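Local coordinates for 3',5'-nucleoside bisphosphate phosphatase (Chromobacterium violaceum, PDB 2YB1), which hydrolyses nucleoside 3',5'-bisphosphates to nucleoside 5'-phosphates and orthophosphate, using a cluster of three manganese ions, at residues D5-S10 with V188-G193; A35-D40 with V77-D82; P58-V63 with R274-R279; R204-F209 with Q215-A220; A243-D248 with E263-I268. All coordinates share one frame; numbering follows the deposited sequence.

Contact 1: D5-S10 with V188-G193. With MN (manganese (II) ion), chain C; MN (manganese (II) ion), chain D.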
# COMPACT_ATOMS: atom_id res chain seq x y z
N ASP A 5 12.99 -0.02 -3.41
CA ASP A 5 11.57 -0.31 -3.49
C ASP A 5 10.88 0.05 -2.18
O ASP A 5 11.09 -0.62 -1.16
CB ASP A 5 11.38 -1.80 -3.82
CG ASP A 5 9.94 -2.15 -4.13
OD1 ASP A 5 9.05 -1.28 -3.97
OD2 ASP A 5 9.69 -3.32 -4.53
N LEU A 6 10.06 1.10 -2.22
CA LEU A 6 9.36 1.63 -1.05
C LEU A 6 7.87 1.28 -0.93
O LEU A 6 7.14 2.00 -0.24
CB LEU A 6 9.61 3.14 -0.86
CG LEU A 6 11.10 3.50 -0.93
CD1 LEU A 6 11.32 5.00 -0.72
CD2 LEU A 6 11.93 2.67 0.06
N HIS A 7 7.39 0.33 -1.74
CA HIS A 7 6.00 -0.13 -1.60
C HIS A 7 5.83 -1.62 -1.93
O HIS A 7 6.02 -2.01 -3.07
CB HIS A 7 5.13 0.73 -2.52
CG HIS A 7 3.66 0.57 -2.32
ND1 HIS A 7 2.78 1.62 -2.49
CD2 HIS A 7 2.91 -0.51 -2.00
CE1 HIS A 7 1.55 1.19 -2.27
NE2 HIS A 7 1.60 -0.09 -1.97
N PHE A 8 5.42 -2.43 -0.97
CA PHE A 8 5.05 -3.83 -1.24
C PHE A 8 4.35 -4.44 -0.03
O PHE A 8 4.34 -3.83 1.05
CB PHE A 8 6.28 -4.68 -1.68
CG PHE A 8 7.48 -4.60 -0.75
CD1 PHE A 8 7.62 -5.49 0.32
CD2 PHE A 8 8.51 -3.68 -0.99
CE1 PHE A 8 8.73 -5.42 1.17
CE2 PHE A 8 9.62 -3.61 -0.15
CZ PHE A 8 9.74 -4.48 0.94
N HIS A 9 3.84 -5.66 -0.19
CA HIS A 9 2.96 -6.28 0.79
C HIS A 9 3.41 -7.67 1.21
O HIS A 9 4.20 -8.31 0.51
CB HIS A 9 1.53 -6.37 0.24
CG HIS A 9 0.92 -5.03 0.00
ND1 HIS A 9 0.13 -4.40 0.93
CD2 HIS A 9 1.04 -4.17 -1.04
CE1 HIS A 9 -0.23 -3.21 0.47
NE2 HIS A 9 0.31 -3.05 -0.72
N SER A 10 2.88 -8.13 2.34
CA SER A 10 3.20 -9.45 2.86
C SER A 10 1.90 -10.07 3.34
O SER A 10 0.84 -9.44 3.25
CB SER A 10 4.17 -9.32 4.05
OG SER A 10 3.49 -8.84 5.20
N VAL A 188 2.77 9.79 2.02
CA VAL A 188 2.96 9.68 0.57
C VAL A 188 1.65 9.27 -0.10
O VAL A 188 1.05 8.27 0.27
CB VAL A 188 4.02 8.58 0.25
CG1 VAL A 188 4.21 8.42 -1.26
CG2 VAL A 188 5.35 8.86 0.96
N ILE A 189 1.21 10.03 -1.11
CA ILE A 189 0.04 9.61 -1.88
C ILE A 189 0.47 8.45 -2.77
O ILE A 189 1.37 8.58 -3.60
CB ILE A 189 -0.48 10.75 -2.77
CG1 ILE A 189 -1.07 11.88 -1.91
CG2 ILE A 189 -1.53 10.21 -3.75
CD1 ILE A 189 -1.36 13.15 -2.69
N ALA A 190 -0.19 7.31 -2.59
CA ALA A 190 0.21 6.10 -3.29
C ALA A 190 -0.45 6.01 -4.67
O ALA A 190 -1.58 6.47 -4.85
CB ALA A 190 -0.13 4.86 -2.46
N HIS A 191 0.30 5.48 -5.64
CA HIS A 191 -0.22 5.14 -6.96
C HIS A 191 -1.34 6.06 -7.46
O HIS A 191 -2.45 5.62 -7.75
CB HIS A 191 -0.63 3.65 -7.03
CG HIS A 191 -1.61 3.24 -5.98
ND1 HIS A 191 -2.86 3.80 -5.88
CD2 HIS A 191 -1.52 2.31 -5.00
CE1 HIS A 191 -3.51 3.24 -4.87
NE2 HIS A 191 -2.71 2.33 -4.32
N PRO A 192 -1.02 7.36 -7.60
CA PRO A 192 -2.03 8.37 -7.98
C PRO A 192 -2.66 8.12 -9.36
O PRO A 192 -3.79 8.55 -9.60
CB PRO A 192 -1.24 9.69 -7.94
CG PRO A 192 0.20 9.28 -8.13
CD PRO A 192 0.31 7.96 -7.40
N GLY A 193 -1.96 7.40 -10.23
CA GLY A 193 -2.48 7.12 -11.56
C GLY A 193 -3.67 6.17 -11.58
O GLY A 193 -4.35 6.04 -12.60
MN MN C . -0.20 -1.35 -1.94
MN MN D . -2.87 1.01 -2.65

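Contact 2: A35-D40 with V77-D82. With MN (manganese (II) ion), chain B.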
# COMPACT_ATOMS: atom_id res chain seq x y z
N ALA A 35 11.13 -0.81 1.84
CA ALA A 35 10.12 -0.51 2.87
C ALA A 35 8.87 -1.38 2.69
O ALA A 35 8.24 -1.35 1.63
CB ALA A 35 9.76 0.99 2.90
N LEU A 36 8.53 -2.16 3.72
CA LEU A 36 7.31 -2.98 3.70
C LEU A 36 6.13 -2.08 4.07
O LEU A 36 6.18 -1.37 5.08
CB LEU A 36 7.42 -4.16 4.67
CG LEU A 36 6.18 -5.04 4.87
CD1 LEU A 36 5.72 -5.67 3.56
CD2 LEU A 36 6.42 -6.12 5.93
N THR A 37 5.12 -2.01 3.21
CA THR A 37 3.97 -1.18 3.54
C THR A 37 2.69 -1.99 3.43
O THR A 37 1.97 -1.89 2.43
CB THR A 37 3.91 -0.02 2.52
OG1 THR A 37 3.85 -0.55 1.19
CG2 THR A 37 5.18 0.80 2.59
N ASP A 38 2.32 -2.64 4.52
CA ASP A 38 1.10 -3.43 4.54
C ASP A 38 -0.08 -2.52 4.78
O ASP A 38 0.07 -1.45 5.39
CB ASP A 38 1.18 -4.54 5.59
CG ASP A 38 1.90 -5.77 5.06
OD1 ASP A 38 1.46 -6.31 4.02
OD2 ASP A 38 2.90 -6.19 5.67
N HIS A 39 -1.26 -2.94 4.31
CA HIS A 39 -2.48 -2.17 4.49
C HIS A 39 -2.87 -2.07 5.95
O HIS A 39 -3.02 -3.08 6.63
CB HIS A 39 -3.64 -2.84 3.76
CG HIS A 39 -3.51 -2.85 2.27
ND1 HIS A 39 -3.70 -1.72 1.50
CD2 HIS A 39 -3.25 -3.86 1.40
CE1 HIS A 39 -3.55 -2.03 0.22
NE2 HIS A 39 -3.28 -3.32 0.14
N ASP A 40 -3.02 -0.84 6.43
CA ASP A 40 -3.69 -0.54 7.70
C ASP A 40 -3.15 -1.34 8.88
O ASP A 40 -3.87 -1.60 9.86
CB ASP A 40 -5.20 -0.75 7.53
CG ASP A 40 -5.77 0.11 6.42
OD1 ASP A 40 -5.27 1.24 6.26
OD2 ASP A 40 -6.68 -0.33 5.68
N VAL A 77 0.61 6.09 1.91
CA VAL A 77 1.73 5.36 2.49
C VAL A 77 2.44 6.21 3.56
O VAL A 77 2.60 7.42 3.38
CB VAL A 77 2.75 4.98 1.38
CG1 VAL A 77 4.13 4.71 1.96
CG2 VAL A 77 2.23 3.78 0.57
N GLY A 78 2.77 5.61 4.70
CA GLY A 78 3.76 6.23 5.57
C GLY A 78 5.13 5.57 5.50
O GLY A 78 5.21 4.33 5.49
N LEU A 79 6.20 6.36 5.59
CA LEU A 79 7.56 5.81 5.54
C LEU A 79 8.41 6.41 6.64
O LEU A 79 8.36 7.63 6.87
CB LEU A 79 8.21 6.09 4.18
CG LEU A 79 7.59 5.49 2.91
CD1 LEU A 79 8.26 6.07 1.67
CD2 LEU A 79 7.69 3.95 2.91
N GLY A 80 9.22 5.58 7.30
CA GLY A 80 10.03 6.04 8.41
C GLY A 80 9.21 6.24 9.68
O GLY A 80 9.63 6.98 10.58
N ILE A 81 8.06 5.57 9.77
CA ILE A 81 7.19 5.65 10.95
C ILE A 81 7.74 4.81 12.09
O ILE A 81 8.42 3.81 11.86
CB ILE A 81 5.77 5.13 10.63
CG1 ILE A 81 5.85 3.74 9.98
CG2 ILE A 81 5.00 6.12 9.75
CD1 ILE A 81 4.59 2.92 10.05
N ASP A 82 7.45 5.23 13.32
CA ASP A 82 7.68 4.42 14.51
C ASP A 82 6.37 3.69 14.77
O ASP A 82 5.38 4.30 15.19
CB ASP A 82 8.04 5.32 15.70
CG ASP A 82 8.13 4.56 17.03
OD1 ASP A 82 8.00 3.32 17.06
OD2 ASP A 82 8.34 5.24 18.06
MN MN B . -3.21 -4.48 -1.75

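Contact 3: P58-V63 with R274-R279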
# COMPACT_ATOMS: atom_id res chain seq x y z
N PRO A 58 19.50 -1.91 3.96
CA PRO A 58 18.83 -0.82 4.70
C PRO A 58 17.31 -0.90 4.54
O PRO A 58 16.81 -1.27 3.46
CB PRO A 58 19.37 0.45 4.03
CG PRO A 58 20.73 0.04 3.54
CD PRO A 58 20.55 -1.39 3.06
N PHE A 59 16.60 -0.53 5.60
CA PHE A 59 15.17 -0.77 5.69
C PHE A 59 14.46 0.41 6.33
O PHE A 59 15.00 1.04 7.25
CB PHE A 59 14.89 -2.06 6.50
CG PHE A 59 13.44 -2.42 6.60
CD1 PHE A 59 12.80 -3.09 5.57
CD2 PHE A 59 12.70 -2.09 7.74
CE1 PHE A 59 11.45 -3.41 5.65
CE2 PHE A 59 11.35 -2.42 7.83
CZ PHE A 59 10.72 -3.08 6.79
N LEU A 60 13.27 0.73 5.82
CA LEU A 60 12.38 1.71 6.43
C LEU A 60 11.07 1.06 6.85
O LEU A 60 10.47 0.34 6.07
CB LEU A 60 12.06 2.80 5.41
CG LEU A 60 13.16 3.83 5.15
CD1 LEU A 60 12.95 4.45 3.79
CD2 LEU A 60 13.11 4.90 6.27
N ASN A 61 10.64 1.31 8.08
CA ASN A 61 9.28 0.97 8.51
C ASN A 61 8.24 1.68 7.64
O ASN A 61 8.33 2.89 7.43
CB ASN A 61 9.06 1.40 9.97
CG ASN A 61 9.88 0.58 10.95
OD1 ASN A 61 10.37 1.10 11.96
ND2 ASN A 61 10.02 -0.71 10.68
N GLY A 62 7.21 0.95 7.21
CA GLY A 62 6.22 1.54 6.32
C GLY A 62 4.83 1.03 6.60
O GLY A 62 4.64 0.10 7.39
N VAL A 63 3.83 1.67 6.00
CA VAL A 63 2.45 1.24 6.10
C VAL A 63 1.67 1.85 4.93
O VAL A 63 2.09 2.86 4.37
CB VAL A 63 1.83 1.71 7.43
CG1 VAL A 63 1.69 3.23 7.43
CG2 VAL A 63 0.47 1.02 7.70
N ARG A 274 16.21 10.28 0.08
CA ARG A 274 17.23 11.20 0.56
C ARG A 274 16.77 11.95 1.83
O ARG A 274 17.59 12.35 2.66
CB ARG A 274 17.63 12.18 -0.54
CG ARG A 274 18.23 11.48 -1.75
CD ARG A 274 18.68 12.48 -2.81
NE ARG A 274 19.11 11.82 -4.04
CZ ARG A 274 19.26 12.45 -5.20
NH1 ARG A 274 19.01 13.76 -5.29
NH2 ARG A 274 19.66 11.78 -6.28
N GLU A 275 15.46 12.14 1.96
CA GLU A 275 14.89 12.85 3.11
C GLU A 275 14.59 11.92 4.30
O GLU A 275 14.29 12.38 5.40
CB GLU A 275 13.60 13.56 2.69
CG GLU A 275 13.75 14.43 1.43
CD GLU A 275 14.94 15.38 1.51
OE1 GLU A 275 15.22 15.89 2.62
OE2 GLU A 275 15.61 15.60 0.48
N LEU A 276 14.62 10.62 4.05
CA LEU A 276 14.31 9.63 5.09
C LEU A 276 15.55 9.01 5.74
O LEU A 276 15.43 8.06 6.54
CB LEU A 276 13.37 8.55 4.55
CG LEU A 276 11.95 9.04 4.21
CD1 LEU A 276 11.28 8.13 3.20
CD2 LEU A 276 11.10 9.20 5.46
N GLU A 277 16.73 9.50 5.38
CA GLU A 277 17.97 8.85 5.80
C GLU A 277 18.12 8.67 7.31
O GLU A 277 18.64 7.65 7.76
CB GLU A 277 19.18 9.55 5.20
CG GLU A 277 19.26 9.34 3.69
CD GLU A 277 20.50 9.92 3.07
OE1 GLU A 277 21.35 10.46 3.82
OE2 GLU A 277 20.63 9.84 1.82
N ALA A 278 17.65 9.64 8.09
CA ALA A 278 17.72 9.54 9.55
C ALA A 278 16.79 8.46 10.11
O ALA A 278 16.95 8.04 11.26
CB ALA A 278 17.42 10.87 10.20
N ARG A 279 15.81 8.04 9.32
CA ARG A 279 14.89 6.99 9.77
C ARG A 279 15.24 5.60 9.25
O ARG A 279 14.61 4.62 9.63
CB ARG A 279 13.46 7.31 9.33
CG ARG A 279 12.96 8.63 9.85
CD ARG A 279 12.55 8.52 11.32
NE ARG A 279 11.94 9.79 11.71
CZ ARG A 279 12.53 10.70 12.48
NH1 ARG A 279 13.73 10.48 13.01
NH2 ARG A 279 11.89 11.84 12.74
O HOH W 1 11.96 3.43 9.67

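Contact 4: R204-F209 with Q215-A220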
# COMPACT_ATOMS: atom_id res chain seq x y z
N ARG A 204 -6.48 19.15 -6.27
CA ARG A 204 -7.27 19.33 -5.06
C ARG A 204 -6.83 18.35 -3.97
O ARG A 204 -6.66 18.71 -2.80
CB ARG A 204 -8.76 19.12 -5.38
CG ARG A 204 -9.70 19.49 -4.25
CD ARG A 204 -9.57 20.97 -3.93
NE ARG A 204 -9.72 21.24 -2.51
CZ ARG A 204 -9.03 22.18 -1.85
NH1 ARG A 204 -8.15 22.94 -2.49
NH2 ARG A 204 -9.24 22.35 -0.55
N LEU A 205 -6.65 17.09 -4.37
CA LEU A 205 -6.17 16.06 -3.44
C LEU A 205 -4.80 16.43 -2.86
O LEU A 205 -4.59 16.33 -1.65
CB LEU A 205 -6.10 14.69 -4.14
CG LEU A 205 -5.47 13.56 -3.32
CD1 LEU A 205 -6.23 13.33 -1.99
CD2 LEU A 205 -5.40 12.27 -4.14
N ILE A 206 -3.87 16.84 -3.73
CA ILE A 206 -2.54 17.28 -3.30
C ILE A 206 -2.60 18.46 -2.31
O ILE A 206 -1.94 18.43 -1.27
CB ILE A 206 -1.64 17.65 -4.49
CG1 ILE A 206 -1.27 16.38 -5.29
CG2 ILE A 206 -0.38 18.39 -4.01
CD1 ILE A 206 -0.49 16.65 -6.56
N LEU A 207 -3.38 19.48 -2.64
CA LEU A 207 -3.53 20.63 -1.74
C LEU A 207 -4.07 20.23 -0.36
O LEU A 207 -3.54 20.66 0.66
CB LEU A 207 -4.42 21.70 -2.38
CG LEU A 207 -3.79 22.35 -3.61
CD1 LEU A 207 -4.65 23.49 -4.14
CD2 LEU A 207 -2.37 22.85 -3.28
N ASP A 208 -5.12 19.41 -0.35
CA ASP A 208 -5.66 18.88 0.90
C ASP A 208 -4.61 18.05 1.66
O ASP A 208 -4.47 18.14 2.89
CB ASP A 208 -6.88 17.98 0.60
CG ASP A 208 -8.13 18.78 0.26
OD1 ASP A 208 -8.04 20.02 0.10
OD2 ASP A 208 -9.21 18.16 0.15
N PHE A 209 -3.90 17.22 0.91
CA PHE A 209 -2.85 16.33 1.43
C PHE A 209 -1.75 17.16 2.12
O PHE A 209 -1.39 16.93 3.27
CB PHE A 209 -2.30 15.50 0.25
CG PHE A 209 -1.11 14.65 0.58
CD1 PHE A 209 -1.23 13.51 1.38
CD2 PHE A 209 0.13 14.96 0.03
CE1 PHE A 209 -0.12 12.71 1.65
CE2 PHE A 209 1.25 14.16 0.30
CZ PHE A 209 1.12 13.04 1.11
N GLN A 215 3.92 15.22 2.52
CA GLN A 215 5.11 15.60 1.75
C GLN A 215 5.53 14.81 0.50
O GLN A 215 6.50 15.18 -0.16
CB GLN A 215 6.30 15.72 2.72
CG GLN A 215 5.99 16.69 3.85
CD GLN A 215 6.86 16.47 5.07
OE1 GLN A 215 6.97 15.34 5.59
NE2 GLN A 215 7.48 17.55 5.55
N GLY A 216 4.84 13.73 0.17
CA GLY A 216 5.33 12.86 -0.89
C GLY A 216 4.25 12.27 -1.76
O GLY A 216 3.07 12.26 -1.42
N ILE A 217 4.67 11.80 -2.93
CA ILE A 217 3.78 11.18 -3.89
C ILE A 217 4.55 10.12 -4.67
O ILE A 217 5.73 10.32 -5.01
CB ILE A 217 3.15 12.24 -4.84
CG1 ILE A 217 2.15 11.59 -5.82
CG2 ILE A 217 4.25 13.03 -5.59
CD1 ILE A 217 1.27 12.58 -6.57
N GLU A 218 3.91 8.99 -4.94
CA GLU A 218 4.55 7.97 -5.74
C GLU A 218 4.58 8.40 -7.20
O GLU A 218 3.56 8.75 -7.79
CB GLU A 218 3.84 6.62 -5.58
CG GLU A 218 4.12 5.99 -4.23
CD GLU A 218 3.47 4.63 -4.04
OE1 GLU A 218 2.62 4.23 -4.87
OE2 GLU A 218 3.81 3.98 -3.04
N VAL A 219 5.78 8.41 -7.75
CA VAL A 219 6.02 8.71 -9.15
C VAL A 219 6.32 7.41 -9.88
O VAL A 219 5.68 7.09 -10.88
CB VAL A 219 7.13 9.76 -9.32
CG1 VAL A 219 7.49 9.91 -10.80
CG2 VAL A 219 6.67 11.08 -8.74
N ALA A 220 7.34 6.69 -9.43
CA ALA A 220 7.59 5.37 -9.97
C ALA A 220 6.73 4.38 -9.19
O ALA A 220 6.82 4.31 -7.96
CB ALA A 220 9.07 5.02 -9.89

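Contact 5: A243-D248 with E263-I268. With MN (manganese (II) ion), chain C.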
# COMPACT_ATOMS: atom_id res chain seq x y z
N ALA A 243 9.46 12.56 -4.33
CA ALA A 243 9.00 11.44 -5.15
C ALA A 243 9.36 10.12 -4.51
O ALA A 243 10.49 9.91 -4.09
CB ALA A 243 9.59 11.52 -6.55
N SER A 244 8.38 9.22 -4.47
CA SER A 244 8.61 7.89 -3.95
C SER A 244 8.50 6.90 -5.10
O SER A 244 7.95 7.22 -6.17
CB SER A 244 7.59 7.55 -2.88
OG SER A 244 8.00 6.39 -2.21
N SER A 245 9.09 5.72 -4.90
CA SER A 245 9.07 4.64 -5.87
C SER A 245 8.71 3.32 -5.16
O SER A 245 9.26 3.00 -4.10
CB SER A 245 10.46 4.52 -6.52
OG SER A 245 10.94 5.80 -6.93
N GLY A 246 7.77 2.57 -5.72
CA GLY A 246 7.55 1.23 -5.20
C GLY A 246 6.85 0.32 -6.19
O GLY A 246 6.04 0.78 -7.00
N SER A 247 7.12 -0.98 -6.08
CA SER A 247 6.62 -1.96 -7.04
C SER A 247 5.15 -2.26 -6.78
O SER A 247 4.41 -2.65 -7.69
CB SER A 247 7.43 -3.25 -6.91
OG SER A 247 7.26 -3.81 -5.61
N ASP A 248 4.73 -2.08 -5.53
CA ASP A 248 3.41 -2.51 -5.09
C ASP A 248 3.24 -4.01 -5.28
O ASP A 248 2.14 -4.49 -5.56
CB ASP A 248 2.30 -1.75 -5.83
CG ASP A 248 0.94 -1.89 -5.15
OD1 ASP A 248 0.90 -2.24 -3.94
OD2 ASP A 248 -0.08 -1.66 -5.82
N GLU A 263 11.41 1.54 -11.56
CA GLU A 263 11.88 2.39 -12.66
C GLU A 263 12.60 3.61 -12.10
O GLU A 263 12.16 4.20 -11.13
CB GLU A 263 10.68 2.87 -13.48
CG GLU A 263 9.94 1.77 -14.23
CD GLU A 263 10.86 1.04 -15.19
OE1 GLU A 263 11.61 1.72 -15.93
OE2 GLU A 263 10.86 -0.21 -15.19
N ASP A 264 13.71 3.99 -12.75
CA ASP A 264 14.44 5.20 -12.39
C ASP A 264 13.51 6.41 -12.40
O ASP A 264 12.77 6.63 -13.36
CB ASP A 264 15.57 5.46 -13.40
CG ASP A 264 16.69 4.46 -13.31
OD1 ASP A 264 16.79 3.72 -12.31
OD2 ASP A 264 17.50 4.42 -14.26
N LEU A 265 13.55 7.21 -11.34
CA LEU A 265 12.79 8.46 -11.29
C LEU A 265 13.25 9.44 -12.37
O LEU A 265 14.43 9.52 -12.68
CB LEU A 265 12.94 9.13 -9.92
CG LEU A 265 12.26 8.49 -8.71
CD1 LEU A 265 12.66 9.25 -7.45
CD2 LEU A 265 10.74 8.45 -8.87
N PRO A 266 12.30 10.18 -12.96
CA PRO A 266 12.66 11.27 -13.88
C PRO A 266 13.64 12.22 -13.20
O PRO A 266 13.58 12.39 -11.98
CB PRO A 266 11.32 11.97 -14.13
CG PRO A 266 10.29 10.90 -13.91
CD PRO A 266 10.84 10.05 -12.80
N PRO A 267 14.56 12.83 -13.97
CA PRO A 267 15.55 13.74 -13.37
C PRO A 267 14.96 14.88 -12.52
O PRO A 267 15.63 15.27 -11.55
CB PRO A 267 16.31 14.28 -14.58
CG PRO A 267 16.25 13.16 -15.58
CD PRO A 267 14.85 12.56 -15.39
N ILE A 268 13.77 15.39 -12.85
CA ILE A 268 13.15 16.50 -12.10
C ILE A 268 12.84 16.17 -10.64
O ILE A 268 12.79 17.06 -9.78
CB ILE A 268 11.86 17.01 -12.80
CG1 ILE A 268 11.45 18.41 -12.31
CG2 ILE A 268 10.71 16.00 -12.60
CD1 ILE A 268 12.50 19.52 -12.56
MN MN C . -0.20 -1.35 -1.94
O HOH W 2 12.85 4.54 -8.53

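Contact 1: D5-S10 with V188-G193
The edge of the His7 imidazole meets the methyl of Ala190: CE1 lies 4.0 Å from Ala190 CB, with the methyl near the ring plane. That same methyl also sits over one face of the His191 ring, offset toward its rim, and so fills the angle between two metal-binding histidines. Their rings come together obliquely, His7 CE1 lying 4.3 Å from His191 CD2. Each turns NE2 to a different manganese ion: His7 NE2 is 2.2 Å from the ion in chain C, which His9 also binds through NE2, and His191 NE2 is 2.1 Å from the ion in chain D. Glu64 bridges these two ions.

With CG anti to the backbone N (chi1 -169°), the His7 ring reaches inward, and its ND1 is held by Glu218, whose other carboxylate oxygen takes the backbone N of His191. One second-shell acid thus positions both halves of the site. Before His7 an Asx turn bends the chain: His7 N donates to Asp5 OD1 over 3.2 Å, nearly straight at 170°.

The pair lies where the loop after strand 4-5 faces the end of strand 186-189, flanked in the sheet by 72-79, whose Val77 touches His7, and by 216-221, which supplies Glu218.

Contact 2: A35-D40 with V77-D82
The side chain of Thr37 reaches Val77 and Leu79. Its CB points to the opposing strand but stays 4.8 Å from Val77 CG1, so the branches do the touching. CG2, set beside the backbone N by a chi1 of 57° that puts OG1 between N and the carbonyl carbon, lies 4.1 Å from Val77 CG1 and 4.0 Å from Leu79 CD2. The Thr37 side chain crosses that of Val77 at about a right angle. OG1 turns instead to the loop after strand 4-5, hydrogen-bonded to the backbone N of Phe8, and the branching separates an apolar from a polar neighbour.

Strands 33-36 and 72-79 are not adjacent in the sheet; strand 59-69 runs between them, yet the CA atoms of Thr37 and Val77 come to within 7.0 Å, less than a flat sheet would allow, so the sheet is strongly curved here. Side chains reaching past an intervening strand are what the curved sheet of a PHP-family barrel, a distorted relative of the TIM barrel, brings together inside.

Leu79 completes the apolar patch. Its CD2 is also 3.6 Å from Ala35 CB, so this methyl spans two alternate residues of the 35-40 segment. Two residues beyond Thr37, His39 binds the manganese ion of chain B through NE2 at 2.2 Å, alongside Asp14 and His250. Its ring stacks with that of His9, and the bound AMP touches it.

Contact 3: P58-V63 with R274-R279
Leu60 and Leu276 extend their side chains across each other at about a right angle, so that the forked end of Leu60 meets both the base and the tip of its partner. Leu60 CD1 lies 4.1 Å from Leu276 CD1, while Leu60 CD2 approaches Leu276 CB to 4.0 Å. The two leucines have nearly the same shape, with CG in each beside the backbone N.

CD2 of Leu60 reaches further, into the turn that follows Leu276. It lies 3.7 Å from Arg279 O and 3.9 Å from Arg279 CB, against a turn closed by the 2.8 Å backbone bond from Arg279 N to Leu276 O. Arg279 offers only the root of its side chain here: a bend at chi2 (-78°) carries the rest away, and its NE is hydrogen-bonded to the carbonyl of Gly184. Beside this apolar contact a water joins the backbones, accepting from Asn61 N at 3.0 Å and donating to Arg279 O at 2.9 Å.

The contact is structural packing some distance from the metals, at the start of strand 59-69. Leu60 also touches Leu33 and Ala35 of strand 33-36, and Leu276 packs on Met186 at the start of strand 186-189. Phe59 turns the other way, onto the alanines of helix 45-54, so the C-terminal segment and that helix take successive residues, on opposite sides of the strand.

Contact 4: R204-F209 with Q215-A220
Helix 199-211 leans on strand 216-221 with its last turns, the CA atoms of Phe209 and Gln215 being 8.0 Å apart and those of Ile206 and Ile217 8.8 Å. Phe209 bridges most of this gap. With CG anti to the backbone N (chi1 173°), its ring is thrust from the helix at the start of the strand, where, of the 215-220 segment, it meets backbone; Ile189 and Val177 are further neighbours of the ring. CE2 comes to 3.1 Å from Gly216 O and CZ to 3.3 Å from the same oxygen, a tight fit of ring C-H groups against a carbonyl that approaches obliquely. Gly216 N lies at the ring edge, in its plane, 3.6 Å from CE2. The phenyl rests directly on the main chain of Gly216.

One turn back along the helix, Ile206 ends in a lighter touch, its CD1 4.4 Å from Ile217 CD1, tip to tip. Ile217 faces the helix layer, where Ala236 of helix 226-239 also packs on it. The next residue, Glu218, points to the opposite side, toward the metal site. Away from the strand, Arg204 NH2 and Asp208 OD1 form a salt bridge of 2.7 Å along one turn of the helix, and Trp69 holds the other oxygen of Asp208.

Strand 186-189, helix 199-211 and strand 216-221 make a beta-alpha-beta unit, the building block of the TIM-like barrel of PHP-family enzymes, and this contact is its packing of helix on returning strand.

Contact 5: A243-D248 with E263-I268
Leu265 sets its isobutyl end on alternate residues of strand 242-246. Its CD2 touches Ser245 OG at 3.3 Å and lies 4.0 Å from Ala243 CB, while CD1 is 3.9 Å from that alanine methyl; Ser244 between them turns its side chain away. The serine hydroxyl thus rests against a branched apolar end, with Leu265 CG only 3.5 Å from OG.

The hydroxyl is hydrogen-bonded to a water 2.8 Å from Ser245 OG. The same water donates to Glu263 O at 2.7 Å, linking the strand to the loop just before the leucine. A chi1 of -48°, which leaves OG anti to the carbonyl carbon, presents the oxygen to both leucine and water.

Further out, Trp273 touches both Ser245 and Leu265, and Val219 and Ala220 of the neighbouring strand 216-221 pack on the leucine. The backbone of Ser245 is hydrogen-bonded to Leu6, tying this strand to the chain just after strand 4-5.

The strand leads on to Asp248, whose OD1 binds the manganese ion of chain C with His7, His9 and Glu64. An aspartate ligand just beyond the last barrel strand is a hallmark of amidohydrolase-superfamily metal sites.

Overall arrangement
All five contacts draw on one mixed sheet of seven strands whose order follows the sequence, from 4-5 to 242-246. Contacts 1 and 2 lie near the centre of the chain, their own centres about 9 Å apart, and supply ligands to the three manganese ions. Contacts 4 and 5, centres about 14 Å apart, lie on the neighbouring strands 216-221 and 242-246; contact 5 meets contact 1 at the manganese ion of chain C. Between centres, contact 3 is about 14 Å from contact 1 and about 18 Å from contact 4. Along the chain the segments of contacts 1 and 3 alternate: contact 1 joins residues about 180 apart at the metal centre, while contact 3 packs the C-terminal region on the barrel away from it.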